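Local coordinates for protein putative TetR-family transcriptional regulator (Syntrophomonas wolfei subsp. wolfei, PDB 3LWJ) that probably binds DNA through an N-terminal helix-turn-helix domain to regulate transcription, as TetR-family proteins do, and forms a dimer through its helical C-terminal part, at residues Arg36-Leu41 with Val54-Ile59; Lys83-Arg88 with Ile143-Phe148; Glu87-Thr92 with Lys191-Gly196; Ile109-Ala114 with Phe166-Trp171. All coordinates share one frame; numbering follows the deposited sequence. Where two conformers were deposited one is given.

Contact 1 lies in the predicted N-terminal DNA-binding part, while contacts 2 and 3 lie on the opposite side of the chain's centre, about 44 and 41 Å away between centres. Contacts 2 and 3 share helix 85-102 and touch each other, Tyr-86 and Phe-148 of contact 2 meeting Ala-194 and Phe-89 of contact 3. Contact 4, nearest the chain's centre, is nested in sequence within the loop that contact 3 closes. Contacts 1, 3 and 4 are buried; contact 2 is only partly buried. Aliphatic groups meet in contact 1; contact 2 adds a phenylalanine ring near a backbone carbonyl, contact 3 packs a phenylalanine and an isoleucine on the facing helix, and contact 4 adds a serine and two tyrosines. Contacts 2, 3 and 4 also touch the second subunit.

Contact 1 (Arg36-Leu41 with Val54-Ile59); sequences RDIIAL and VDKEDI
Ile-38 on helix 35-42 and Lys-56 in the first turn of helix 56-79 are the closest pair along the two backbones, their CA atoms 9.0 Å apart, so side chains alone bridge the helices. Ile-38 and Ile-59 reach for each other tip to tip, CD1 to CD1, at 3.9 Å. Each isoleucine sets CG1 beside its own backbone N (chi1 -62° for Ile-38, -73° for Ile-59), with chi2 extended, which carries the terminal methyl outward. The same Ile-38 CD1 rests 4.2 Å from Lys-56 CG, on the aliphatic part of the lysine, whose NZ goes on to the carbonyls of Tyr-30 and Thr-33. At the start of helix 56-79, N-cap Asp-55 and Asp-58 form a capping box: Asp-58 N donates to Asp-55 OD1 at 3.0 Å, close to the C-O axis. The return bond from Asp-55 N to Asp-58 OD2 is weak, and Val-54 N holds that oxygen more firmly, at 3.0 Å. Helix 35-42 of the helix-turn-helix domain is thus joined to helix 56-79 by apolar contact, with Phe-49 and Ser-21 packed on the same isoleucines, while polar bonds fix the helix start and the lysine end.

Contact 2 (Lys83-Arg88 with Ile143-Phe148); sequences KDLYER and IKKGVF
The Phe-148 ring turns its CZ to the carbonyl of Leu-85, at an oblique angle and 4.4 Å from Leu-85 O; the same ring makes a T-shaped stack with Phe-89. A second flat group, the Arg-88 guanidinium, forms a cation-pi pair with Tyr-79 and has Lys-83 NZ at its edge, in plane; Lys-83 NZ is bonded to Tyr-79 O and Arg-88 NE to Glu-82 O. Between the segments the main apolar contact is made by one methyl: Leu-85 CD1 lies 3.8 Å from Lys-145 CB and 4.1 Å from Val-147 CG2. Leucine and lysine chains cross at about a right angle, the lysine bending at chi2 and chi3 and offering CB and CG. Gly-146, with positive phi, is the C' residue of the Schellman motif that ends helix 118-144, and the reversal brings Val-147 round to Leu-85. Opposite, N-cap Asp-84 takes Glu-87 N on OD2 at 2.9 Å with the anti lone pair. A helix start therefore packs against a helix end, far from the predicted DNA-binding part. Tyr-86 touches Lys-191 and Ala-194 of helix 179-195, and Leu-197 and Leu-198 of the second subunit pack on Phe-148 and Val-147.

Contact 3 (Glu87-Thr92 with Lys191-Gly196); sequences ERFIET and KTLAVG
Phe-89 sends its side chain from helix 85-102 straight at Leu-193 and Ala-194 of helix 179-195. Its CB points toward that helix, and CG stands anti to the backbone N (chi1 -172°), which extends the ring across the gap. On one flank CE2 comes within 4.1 Å of Ala-194 CB, obliquely to the ring. At the far end CZ meets Leu-193 CD2 at 3.9 Å; this methyl lies at the ring edge, near its plane, and the two side chains cross at about a right angle. Leu-193 and Ala-194, neighbours in sequence, thus meet adjacent atoms of the ring. Beside it, Ile-90 sets CG1 next to its backbone N and folds at chi2 (-50°), a shape that brings CD1 to the Lys-191 backbone, 3.8 Å from its N. The lysine's own tail curls back, and NZ donates to Thr-192 OG1 at 3.0 Å. The local axes run nearly antiparallel, at 158°, and pass 10.6 Å apart. Ile-90 also touches Leu-187 and His-190 further back on helix 179-195, and Tyr-86 covers Ala-194 from helix 85-102. The second subunit packs over this contact, with its Leu-197 on Phe-89, its Leu-198 on Ala-194, and its Lys-149 NZ bonded to the carbonyls of Val-195 and Gly-196.

Contact 4 (Ile109-Ala114 with Phe166-Trp171); sequences IYSRVA and FSLYKW
Ser-111 and Tyr-110 of helix 104-113 meet Leu-168 and Tyr-169 of helix 153-173 in the all-helical C-terminal domain of the TetR fold. The local axes cross at 100°, 9.4 Å apart, and Ser-111 and Tyr-169 come closest, CA to CA 5.4 Å. Leu-168 holds CG anti to its backbone N (chi1 -176°), extending the branch to both residues: CG lies 3.7 Å from Ser-111 OG, and CD2 sits 3.8 Å from Tyr-110 CD2, at the ring edge and near its plane. Tyr-169 CD1 approaches Ser-111 O at 3.8 Å, obliquely to the ring. In the next shell Tyr-110 OH bonds Glu-128 OE2 while its ring stacks edge-to-face with Phe-127. Leu-168 carbon thus packs on a serine hydroxyl already bonded to Ser-107 O, and the Tyr-169 ring on the serine carbonyl. Helix 153-173 also faces the partner subunit: Gly-115 of the second subunit packs on Tyr-169, whose OH is hydrogen-bonded to OD1 of Asp-121 of the second subunit.

Contact 1 (Arg36-Leu41 with Val54-Ile59)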
loop_
_atom_site.group_PDB
_atom_site.type_symbol
_atom_site.label_atom_id
_atom_site.label_comp_id
_atom_site.label_asym_id
_atom_site.label_seq_id
_atom_site.Cartn_x
_atom_site.Cartn_y
_atom_site.Cartn_z
ATOM N N ARG A 36 -16.648 11.802 -22.705
ATOM C CA ARG A 36 -17.938 11.661 -23.406
ATOM C C ARG A 36 -19.034 11.037 -22.531
ATOM O O ARG A 36 -20.135 11.579 -22.445
ATOM C CB ARG A 36 -17.767 10.830 -24.684
ATOM N N ASP A 37 -18.730 9.892 -21.908
ATOM C CA ASP A 37 -19.662 9.167 -21.018
ATOM C C ASP A 37 -20.094 10.041 -19.859
ATOM O O ASP A 37 -21.273 10.089 -19.507
ATOM C CB ASP A 37 -19.005 7.903 -20.412
ATOM C CG ASP A 37 -18.482 6.926 -21.470
ATOM O OD1 ASP A 37 -18.988 6.977 -22.623
ATOM O OD2 ASP A 37 -17.565 6.115 -21.147
ATOM N N ILE A 38 -19.113 10.708 -19.251
ATOM C CA ILE A 38 -19.356 11.586 -18.118
ATOM C C ILE A 38 -20.198 12.793 -18.507
ATOM O O ILE A 38 -21.175 13.088 -17.821
ATOM C CB ILE A 38 -18.046 12.090 -17.503
ATOM C CG1 ILE A 38 -17.216 10.906 -16.974
ATOM C CG2 ILE A 38 -18.370 13.130 -16.413
ATOM C CD1 ILE A 38 -15.757 11.271 -16.545
ATOM N N ILE A 39 -19.838 13.476 -19.605
ATOM C CA ILE A 39 -20.621 14.636 -20.073
ATOM C C ILE A 39 -22.064 14.189 -20.375
ATOM O O ILE A 39 -22.994 14.810 -19.888
ATOM C CB ILE A 39 -19.968 15.453 -21.277
ATOM C CG1 ILE A 39 -19.874 14.635 -22.565
ATOM C CG2 ILE A 39 -18.584 16.000 -20.918
ATOM C CD1 ILE A 39 -19.532 15.453 -23.804
ATOM N N ALA A 40 -22.240 13.073 -21.092
ATOM C CA ALA A 40 -23.576 12.519 -21.385
ATOM C C ALA A 40 -24.388 12.190 -20.126
ATOM O O ALA A 40 -25.541 12.562 -20.023
ATOM C CB ALA A 40 -23.474 11.289 -22.294
ATOM N N LEU A 41 -23.792 11.503 -19.163
ATOM C CA LEU A 41 -24.508 11.157 -17.922
ATOM C C LEU A 41 -24.711 12.369 -16.982
ATOM O O LEU A 41 -25.666 12.408 -16.206
ATOM C CB LEU A 41 -23.758 10.053 -17.176
ATOM C CG LEU A 41 -24.490 9.323 -16.045
ATOM C CD1 LEU A 41 -25.556 8.372 -16.624
ATOM C CD2 LEU A 41 -23.465 8.583 -15.180
ATOM N N VAL A 54 -10.754 19.708 -17.765
ATOM C CA VAL A 54 -10.177 19.563 -19.101
ATOM C C VAL A 54 -10.178 18.081 -19.536
ATOM O O VAL A 54 -10.263 17.782 -20.737
ATOM C CB VAL A 54 -8.748 20.188 -19.203
ATOM C CG1 VAL A 54 -8.409 20.493 -20.656
ATOM C CG2 VAL A 54 -8.640 21.476 -18.379
ATOM N N ASP A 55 -10.137 17.158 -18.568
ATOM C CA ASP A 55 -10.129 15.696 -18.823
ATOM C C ASP A 55 -10.455 14.848 -17.546
ATOM O O ASP A 55 -10.833 15.420 -16.527
ATOM C CB ASP A 55 -8.795 15.269 -19.488
ATOM C CG ASP A 55 -7.612 15.275 -18.552
ATOM O OD1 ASP A 55 -7.775 15.329 -17.315
ATOM O OD2 ASP A 55 -6.474 15.173 -19.073
ATOM N N LYS A 56 -10.332 13.514 -17.605
ATOM C CA LYS A 56 -10.614 12.650 -16.427
ATOM C C LYS A 56 -9.681 12.902 -15.236
ATOM O O LYS A 56 -10.087 12.801 -14.070
ATOM C CB LYS A 56 -10.511 11.163 -16.760
ATOM C CG LYS A 56 -11.703 10.528 -17.394
ATOM C CD LYS A 56 -11.499 9.012 -17.474
ATOM C CE LYS A 56 -10.392 8.621 -18.460
ATOM N NZ LYS A 56 -10.217 7.169 -18.641
ATOM N N GLU A 57 -8.419 13.179 -15.537
ATOM C CA GLU A 57 -7.442 13.363 -14.496
ATOM C C GLU A 57 -7.740 14.628 -13.694
ATOM O O GLU A 57 -7.454 14.684 -12.500
ATOM C CB GLU A 57 -6.027 13.397 -15.069
ATOM C CG GLU A 57 -5.517 12.017 -15.468
ATOM C CD GLU A 57 -6.288 11.415 -16.643
ATOM O OE1 GLU A 57 -6.458 12.117 -17.662
ATOM O OE2 GLU A 57 -6.747 10.249 -16.551
ATOM N N ASP A 58 -8.298 15.643 -14.345
ATOM C CA ASP A 58 -8.749 16.834 -13.637
ATOM C C ASP A 58 -9.872 16.443 -12.677
ATOM O O ASP A 58 -9.968 16.980 -11.580
ATOM C CB ASP A 58 -9.213 17.922 -14.617
ATOM C CG ASP A 58 -8.046 18.632 -15.304
ATOM O OD1 ASP A 58 -7.055 18.962 -14.619
ATOM O OD2 ASP A 58 -8.122 18.873 -16.523
ATOM N N ILE A 59 -10.719 15.497 -13.095
ATOM C CA ILE A 59 -11.835 15.070 -12.237
ATOM C C ILE A 59 -11.304 14.302 -11.012
ATOM O O ILE A 59 -11.660 14.620 -9.872
ATOM C CB ILE A 59 -12.914 14.270 -13.009
ATOM C CG1 ILE A 59 -13.722 15.227 -13.897
ATOM C CG2 ILE A 59 -13.858 13.577 -12.042
ATOM C CD1 ILE A 59 -14.472 14.575 -15.001
#

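Contact 2 (Lys83-Arg88 with Ile143-Phe148)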
loop_
_atom_site.group_PDB
_atom_site.type_symbol
_atom_site.label_atom_id
_atom_site.label_comp_id
_atom_site.label_asym_id
_atom_site.label_seq_id
_atom_site.Cartn_x
_atom_site.Cartn_y
_atom_site.Cartn_z
ATOM N N LYS A 83 -7.328 17.966 23.618
ATOM C CA LYS A 83 -5.973 18.506 23.675
ATOM C C LYS A 83 -4.911 17.484 24.068
ATOM O O LYS A 83 -3.765 17.699 23.782
ATOM C CB LYS A 83 -5.903 19.750 24.587
ATOM C CG LYS A 83 -6.882 20.869 24.201
ATOM C CD LYS A 83 -6.463 21.608 22.918
ATOM C CE LYS A 83 -7.641 22.383 22.288
ATOM N NZ LYS A 83 -7.318 22.928 20.919
ATOM N N ASP A 84 -5.271 16.354 24.668
ATOM C CA ASP A 84 -4.281 15.311 24.942
ATOM C C ASP A 84 -3.742 14.731 23.611
ATOM O O ASP A 84 -4.497 14.264 22.766
ATOM C CB ASP A 84 -4.890 14.205 25.812
ATOM C CG ASP A 84 -3.871 13.179 26.225
ATOM O OD1 ASP A 84 -3.250 13.371 27.283
ATOM O OD2 ASP A 84 -3.687 12.171 25.506
ATOM N N LEU A 85 -2.424 14.771 23.427
ATOM C CA LEU A 85 -1.855 14.463 22.145
ATOM C C LEU A 85 -1.873 12.983 21.828
ATOM O O LEU A 85 -1.957 12.624 20.651
ATOM C CB LEU A 85 -0.444 15.021 22.033
ATOM C CG LEU A 85 -0.299 16.534 22.224
ATOM C CD1 LEU A 85 1.164 16.848 21.946
ATOM C CD2 LEU A 85 -1.252 17.385 21.326
ATOM N N TYR A 86 -1.812 12.138 22.856
ATOM C CA TYR A 86 -1.963 10.693 22.713
ATOM C C TYR A 86 -3.389 10.302 22.358
ATOM O O TYR A 86 -3.611 9.431 21.510
ATOM C CB TYR A 86 -1.556 9.921 23.990
ATOM C CG TYR A 86 -1.839 8.433 23.853
ATOM C CD1 TYR A 86 -1.028 7.625 23.056
ATOM C CD2 TYR A 86 -2.957 7.856 24.432
ATOM C CE1 TYR A 86 -1.295 6.278 22.888
ATOM C CE2 TYR A 86 -3.232 6.502 24.265
ATOM C CZ TYR A 86 -2.388 5.725 23.496
ATOM O OH TYR A 86 -2.655 4.393 23.323
ATOM N N GLU A 87 -4.360 10.914 23.033
ATOM C CA GLU A 87 -5.753 10.685 22.679
ATOM C C GLU A 87 -5.973 11.048 21.232
ATOM O O GLU A 87 -6.625 10.295 20.488
ATOM C CB GLU A 87 -6.696 11.494 23.561
ATOM C CG GLU A 87 -8.137 11.056 23.443
ATOM C CD GLU A 87 -8.454 9.788 24.225
ATOM O OE1 GLU A 87 -7.814 9.505 25.250
ATOM O OE2 GLU A 87 -9.375 9.076 23.818
ATOM N N ARG A 88 -5.422 12.189 20.820
ATOM C CA ARG A 88 -5.484 12.606 19.417
ATOM C C ARG A 88 -4.848 11.578 18.450
ATOM O O ARG A 88 -5.386 11.293 17.371
ATOM C CB ARG A 88 -4.757 13.936 19.232
ATOM C CG ARG A 88 -5.385 15.171 19.879
ATOM C CD ARG A 88 -4.552 16.382 19.540
ATOM N NE ARG A 88 -5.150 17.638 20.002
ATOM C CZ ARG A 88 -4.749 18.839 19.608
ATOM N NH1 ARG A 88 -3.750 18.977 18.742
ATOM N NH2 ARG A 88 -5.347 19.912 20.088
ATOM N N ILE A 143 6.450 16.151 19.117
ATOM C CA ILE A 143 7.877 16.068 19.449
ATOM C C ILE A 143 8.244 17.292 20.238
ATOM O O ILE A 143 8.871 17.189 21.284
ATOM C CB ILE A 143 8.790 15.991 18.185
ATOM C CG1 ILE A 143 8.570 14.668 17.468
ATOM C CG2 ILE A 143 10.272 16.120 18.554
ATOM C CD1 ILE A 143 9.230 14.596 16.117
ATOM N N LYS A 144 7.807 18.438 19.728
ATOM C CA LYS A 144 8.011 19.723 20.372
ATOM C C LYS A 144 7.376 19.857 21.758
ATOM O O LYS A 144 7.923 20.570 22.603
ATOM C CB LYS A 144 7.547 20.860 19.451
ATOM C CG LYS A 144 8.513 21.129 18.274
ATOM C CD LYS A 144 9.747 21.959 18.732
ATOM C CE LYS A 144 10.770 22.195 17.612
ATOM N NZ LYS A 144 11.947 21.280 17.710
ATOM N N LYS A 145 6.263 19.163 21.990
ATOM C CA LYS A 145 5.576 19.197 23.286
ATOM C C LYS A 145 6.043 18.081 24.243
ATOM O O LYS A 145 5.444 17.888 25.308
ATOM C CB LYS A 145 4.038 19.087 23.110
ATOM C CG LYS A 145 3.382 20.131 22.196
ATOM C CD LYS A 145 3.562 21.583 22.664
ATOM C CE LYS A 145 2.731 21.907 23.898
ATOM N NZ LYS A 145 2.832 23.344 24.302
ATOM N N GLY A 146 7.069 17.327 23.836
ATOM C CA GLY A 146 7.706 16.337 24.686
ATOM C C GLY A 146 6.920 15.063 24.860
ATOM O O GLY A 146 7.269 14.230 25.693
ATOM N N VAL A 147 5.860 14.897 24.073
ATOM C CA VAL A 147 5.058 13.694 24.143
ATOM C C VAL A 147 5.640 12.617 23.224
ATOM O O VAL A 147 5.671 11.422 23.598
ATOM C CB VAL A 147 3.577 14.010 23.870
ATOM C CG1 VAL A 147 2.759 12.737 23.769
ATOM C CG2 VAL A 147 3.029 14.917 25.024
ATOM N N PHE A 148 6.143 13.015 22.052
ATOM C CA PHE A 148 6.760 12.056 21.153
ATOM C C PHE A 148 8.273 12.209 21.121
ATOM O O PHE A 148 8.789 13.318 21.180
ATOM C CB PHE A 148 6.249 12.217 19.711
ATOM C CG PHE A 148 4.746 12.047 19.531
ATOM C CD1 PHE A 148 4.014 11.147 20.290
ATOM C CD2 PHE A 148 4.091 12.780 18.552
ATOM C CE1 PHE A 148 2.652 11.033 20.104
ATOM C CE2 PHE A 148 2.756 12.653 18.341
ATOM C CZ PHE A 148 2.022 11.773 19.112
#

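Contact 3 (Glu87-Thr92 with Lys191-Gly196)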
loop_
_atom_site.group_PDB
_atom_site.type_symbol
_atom_site.label_atom_id
_atom_site.label_comp_id
_atom_site.label_asym_id
_atom_site.label_seq_id
_atom_site.Cartn_x
_atom_site.Cartn_y
_atom_site.Cartn_z
ATOM N N GLU A 87 -4.360 10.914 23.033
ATOM C CA GLU A 87 -5.753 10.685 22.679
ATOM C C GLU A 87 -5.973 11.048 21.232
ATOM O O GLU A 87 -6.625 10.295 20.488
ATOM C CB GLU A 87 -6.696 11.494 23.561
ATOM C CG GLU A 87 -8.137 11.056 23.443
ATOM C CD GLU A 87 -8.454 9.788 24.225
ATOM O OE1 GLU A 87 -7.814 9.505 25.250
ATOM O OE2 GLU A 87 -9.375 9.076 23.818
ATOM N N ARG A 88 -5.422 12.189 20.820
ATOM C CA ARG A 88 -5.484 12.606 19.417
ATOM C C ARG A 88 -4.848 11.578 18.450
ATOM O O ARG A 88 -5.386 11.293 17.371
ATOM C CB ARG A 88 -4.757 13.936 19.232
ATOM C CG ARG A 88 -5.385 15.171 19.879
ATOM C CD ARG A 88 -4.552 16.382 19.540
ATOM N NE ARG A 88 -5.150 17.638 20.002
ATOM C CZ ARG A 88 -4.749 18.839 19.608
ATOM N NH1 ARG A 88 -3.750 18.977 18.742
ATOM N NH2 ARG A 88 -5.347 19.912 20.088
ATOM N N PHE A 89 -3.694 11.042 18.849
ATOM C CA PHE A 89 -2.917 10.124 18.017
ATOM C C PHE A 89 -3.749 8.923 17.618
ATOM O O PHE A 89 -3.796 8.550 16.447
ATOM C CB PHE A 89 -1.661 9.675 18.780
ATOM C CG PHE A 89 -0.690 8.892 17.959
ATOM C CD1 PHE A 89 -0.017 9.490 16.910
ATOM C CD2 PHE A 89 -0.454 7.549 18.233
ATOM C CE1 PHE A 89 0.861 8.778 16.143
ATOM C CE2 PHE A 89 0.452 6.831 17.467
ATOM C CZ PHE A 89 1.106 7.450 16.419
ATOM N N ILE A 90 -4.423 8.341 18.591
ATOM C CA ILE A 90 -5.285 7.206 18.333
ATOM C C ILE A 90 -6.547 7.600 17.617
ATOM O O ILE A 90 -6.861 7.036 16.559
ATOM C CB ILE A 90 -5.696 6.480 19.602
ATOM C CG1 ILE A 90 -4.453 6.054 20.379
ATOM C CG2 ILE A 90 -6.519 5.304 19.237
ATOM C CD1 ILE A 90 -3.395 5.307 19.537
ATOM N N GLU A 91 -7.311 8.517 18.209
ATOM C CA GLU A 91 -8.653 8.775 17.701
ATOM C C GLU A 91 -8.647 9.373 16.323
ATOM O O GLU A 91 -9.617 9.168 15.581
ATOM C CB GLU A 91 -9.458 9.722 18.599
ATOM C CG GLU A 91 -10.253 9.073 19.653
ATOM C CD GLU A 91 -11.088 7.899 19.190
ATOM O OE1 GLU A 91 -11.973 8.034 18.306
ATOM O OE2 GLU A 91 -10.852 6.829 19.773
ATOM N N THR A 92 -7.608 10.143 15.974
ATOM C CA THR A 92 -7.569 10.693 14.618
ATOM C C THR A 92 -7.510 9.564 13.552
ATOM O O THR A 92 -7.987 9.740 12.449
ATOM C CB THR A 92 -6.443 11.707 14.374
ATOM O OG1 THR A 92 -5.168 11.199 14.838
ATOM C CG2 THR A 92 -6.768 13.046 15.082
ATOM N N LYS A 191 -1.497 2.124 18.643
ATOM C CA LYS A 191 -1.269 1.926 20.072
ATOM C C LYS A 191 0.110 1.331 20.326
ATOM O O LYS A 191 0.889 1.855 21.129
ATOM C CB LYS A 191 -2.351 1.058 20.715
ATOM C CG LYS A 191 -2.032 0.646 22.201
ATOM C CD LYS A 191 -2.716 -0.689 22.638
ATOM C CE LYS A 191 -2.245 -1.944 21.837
ATOM N NZ LYS A 191 -0.801 -2.309 21.986
ATOM N N THR A 192 0.404 0.239 19.645
ATOM C CA THR A 192 1.720 -0.390 19.782
ATOM C C THR A 192 2.860 0.530 19.346
ATOM O O THR A 192 3.929 0.552 19.974
ATOM C CB THR A 192 1.806 -1.672 18.987
ATOM O OG1 THR A 192 0.807 -2.586 19.455
ATOM C CG2 THR A 192 3.153 -2.321 19.145
ATOM N N LEU A 193 2.657 1.266 18.264
ATOM C CA LEU A 193 3.669 2.235 17.797
ATOM C C LEU A 193 3.995 3.282 18.866
ATOM O O LEU A 193 5.179 3.658 19.077
ATOM C CB LEU A 193 3.204 2.927 16.488
ATOM C CG LEU A 193 3.955 4.146 15.946
ATOM C CD1 LEU A 193 5.394 3.754 15.736
ATOM C CD2 LEU A 193 3.290 4.741 14.614
ATOM N N ALA A 194 2.939 3.752 19.519
ATOM C CA ALA A 194 3.004 4.713 20.617
ATOM C C ALA A 194 3.769 4.189 21.838
ATOM O O ALA A 194 4.698 4.843 22.336
ATOM C CB ALA A 194 1.581 5.106 21.024
ATOM N N VAL A 195 3.362 3.016 22.331
ATOM C CA VAL A 195 3.987 2.442 23.533
ATOM C C VAL A 195 5.335 1.756 23.248
ATOM O O VAL A 195 6.122 1.588 24.152
ATOM C CB VAL A 195 3.031 1.480 24.313
ATOM C CG1 VAL A 195 1.817 2.219 24.720
ATOM C CG2 VAL A 195 2.644 0.245 23.479
ATOM N N GLY A 196 5.565 1.362 21.998
ATOM C CA GLY A 196 6.764 0.681 21.598
ATOM C C GLY A 196 6.698 -0.820 21.704
ATOM O O GLY A 196 6.144 -1.370 22.674
#

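Contact 4 (Ile109-Ala114 with Phe166-Trp171)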
loop_
_atom_site.group_PDB
_atom_site.type_symbol
_atom_site.label_atom_id
_atom_site.label_comp_id
_atom_site.label_asym_id
_atom_site.label_seq_id
_atom_site.Cartn_x
_atom_site.Cartn_y
_atom_site.Cartn_z
ATOM N N ILE A 109 -11.949 3.340 -5.714
ATOM C CA ILE A 109 -11.168 3.810 -6.855
ATOM C C ILE A 109 -9.725 4.094 -6.425
ATOM O O ILE A 109 -8.809 3.612 -7.055
ATOM C CB ILE A 109 -11.751 5.081 -7.498
ATOM C CG1 ILE A 109 -13.119 4.817 -8.137
ATOM C CG2 ILE A 109 -10.774 5.684 -8.560
ATOM C CD1 ILE A 109 -13.121 3.742 -9.196
ATOM N N TYR A 110 -9.541 4.846 -5.331
ATOM C CA TYR A 110 -8.203 5.096 -4.753
ATOM C C TYR A 110 -7.400 3.826 -4.552
ATOM O O TYR A 110 -6.185 3.806 -4.798
ATOM C CB TYR A 110 -8.377 5.840 -3.438
ATOM C CG TYR A 110 -7.164 6.011 -2.570
ATOM C CD1 TYR A 110 -5.983 6.597 -3.063
ATOM C CD2 TYR A 110 -7.216 5.654 -1.212
ATOM C CE1 TYR A 110 -4.868 6.775 -2.220
ATOM C CE2 TYR A 110 -6.113 5.843 -0.371
ATOM C CZ TYR A 110 -4.949 6.417 -0.891
ATOM O OH TYR A 110 -3.871 6.595 -0.070
ATOM N N SER A 111 -8.079 2.774 -4.101
ATOM C CA SER A 111 -7.452 1.492 -3.755
ATOM C C SER A 111 -7.218 0.605 -4.951
ATOM O O SER A 111 -6.537 -0.409 -4.836
ATOM C CB SER A 111 -8.330 0.715 -2.758
ATOM O OG SER A 111 -8.518 1.448 -1.561
ATOM N N ARG A 112 -7.799 0.960 -6.082
ATOM C CA ARG A 112 -7.663 0.147 -7.289
ATOM C C ARG A 112 -6.702 0.737 -8.333
ATOM O O ARG A 112 -6.061 -0.011 -9.038
ATOM C CB ARG A 112 -9.023 -0.077 -7.937
ATOM C CG ARG A 112 -9.939 -0.999 -7.150
ATOM C CD ARG A 112 -11.186 -1.336 -7.980
ATOM N NE ARG A 112 -11.980 -2.378 -7.326
ATOM C CZ ARG A 112 -11.667 -3.671 -7.334
ATOM N NH1 ARG A 112 -10.572 -4.097 -7.967
ATOM N NH2 ARG A 112 -12.444 -4.547 -6.699
ATOM N N VAL A 113 -6.616 2.061 -8.433
ATOM C CA VAL A 113 -5.869 2.665 -9.533
ATOM C C VAL A 113 -4.399 3.006 -9.220
ATOM O O VAL A 113 -3.674 3.424 -10.118
ATOM C CB VAL A 113 -6.579 3.913 -10.092
ATOM C CG1 VAL A 113 -8.036 3.566 -10.528
ATOM C CG2 VAL A 113 -6.467 5.097 -9.122
ATOM N N ALA A 114 -3.964 2.824 -7.974
ATOM C CA ALA A 114 -2.553 3.039 -7.594
ATOM C C ALA A 114 -1.600 2.196 -8.416
ATOM O O ALA A 114 -1.840 1.009 -8.577
ATOM C CB ALA A 114 -2.362 2.754 -6.108
ATOM N N PHE A 166 -3.286 0.178 3.065
ATOM C CA PHE A 166 -3.295 -1.294 2.954
ATOM C C PHE A 166 -4.535 -1.917 3.608
ATOM O O PHE A 166 -5.143 -2.797 3.043
ATOM C CB PHE A 166 -2.070 -1.916 3.592
ATOM C CG PHE A 166 -1.929 -3.418 3.323
ATOM C CD1 PHE A 166 -2.153 -3.931 2.064
ATOM C CD2 PHE A 166 -1.524 -4.277 4.319
ATOM C CE1 PHE A 166 -1.997 -5.281 1.777
ATOM C CE2 PHE A 166 -1.367 -5.642 4.054
ATOM C CZ PHE A 166 -1.604 -6.140 2.766
ATOM N N SER A 167 -4.904 -1.437 4.784
ATOM C CA SER A 167 -6.102 -1.975 5.463
ATOM C C SER A 167 -7.397 -1.537 4.719
ATOM O O SER A 167 -8.366 -2.299 4.666
ATOM C CB SER A 167 -6.089 -1.520 6.925
ATOM O OG SER A 167 -6.472 -0.156 6.980
ATOM N N LEU A 168 -7.441 -0.315 4.151
ATOM C CA LEU A 168 -8.575 0.107 3.303
ATOM C C LEU A 168 -8.724 -0.859 2.118
ATOM O O LEU A 168 -9.795 -1.339 1.804
ATOM C CB LEU A 168 -8.341 1.531 2.747
ATOM C CG LEU A 168 -9.456 2.183 1.912
ATOM C CD1 LEU A 168 -10.831 2.122 2.658
ATOM C CD2 LEU A 168 -9.027 3.656 1.509
ATOM N N TYR A 169 -7.613 -1.136 1.448
ATOM C CA TYR A 169 -7.625 -2.022 0.294
ATOM C C TYR A 169 -8.162 -3.413 0.658
ATOM O O TYR A 169 -8.980 -3.974 -0.063
ATOM C CB TYR A 169 -6.226 -2.088 -0.326
ATOM C CG TYR A 169 -5.877 -3.330 -1.123
ATOM C CD1 TYR A 169 -6.147 -3.425 -2.477
ATOM C CD2 TYR A 169 -5.215 -4.393 -0.522
ATOM C CE1 TYR A 169 -5.781 -4.573 -3.205
ATOM C CE2 TYR A 169 -4.825 -5.529 -1.246
ATOM C CZ TYR A 169 -5.123 -5.618 -2.582
ATOM O OH TYR A 169 -4.724 -6.751 -3.296
ATOM N N LYS A 170 -7.741 -3.950 1.790
ATOM C CA LYS A 170 -8.223 -5.270 2.217
ATOM C C LYS A 170 -9.706 -5.286 2.576
ATOM O O LYS A 170 -10.371 -6.334 2.446
ATOM C CB LYS A 170 -7.397 -5.827 3.381
ATOM C CG LYS A 170 -5.953 -6.140 3.011
ATOM C CD LYS A 170 -5.159 -6.975 4.106
ATOM C CE LYS A 170 -5.739 -8.364 4.422
ATOM N NZ LYS A 170 -4.707 -9.391 4.813
ATOM N N TRP A 171 -10.243 -4.156 3.020
ATOM C CA TRP A 171 -11.682 -4.089 3.311
ATOM C C TRP A 171 -12.479 -3.907 2.030
ATOM O O TRP A 171 -13.278 -4.787 1.650
ATOM C CB TRP A 171 -11.980 -2.972 4.282
ATOM C CG TRP A 171 -13.426 -2.626 4.422
ATOM C CD1 TRP A 171 -14.444 -3.460 4.784
ATOM C CD2 TRP A 171 -14.010 -1.331 4.258
ATOM N NE1 TRP A 171 -15.631 -2.766 4.820
ATOM C CE2 TRP A 171 -15.386 -1.454 4.510
ATOM C CE3 TRP A 171 -13.498 -0.076 3.931
ATOM C CZ2 TRP A 171 -16.261 -0.376 4.428
ATOM C CZ3 TRP A 171 -14.378 1.002 3.858
ATOM C CH2 TRP A 171 -15.739 0.840 4.097
#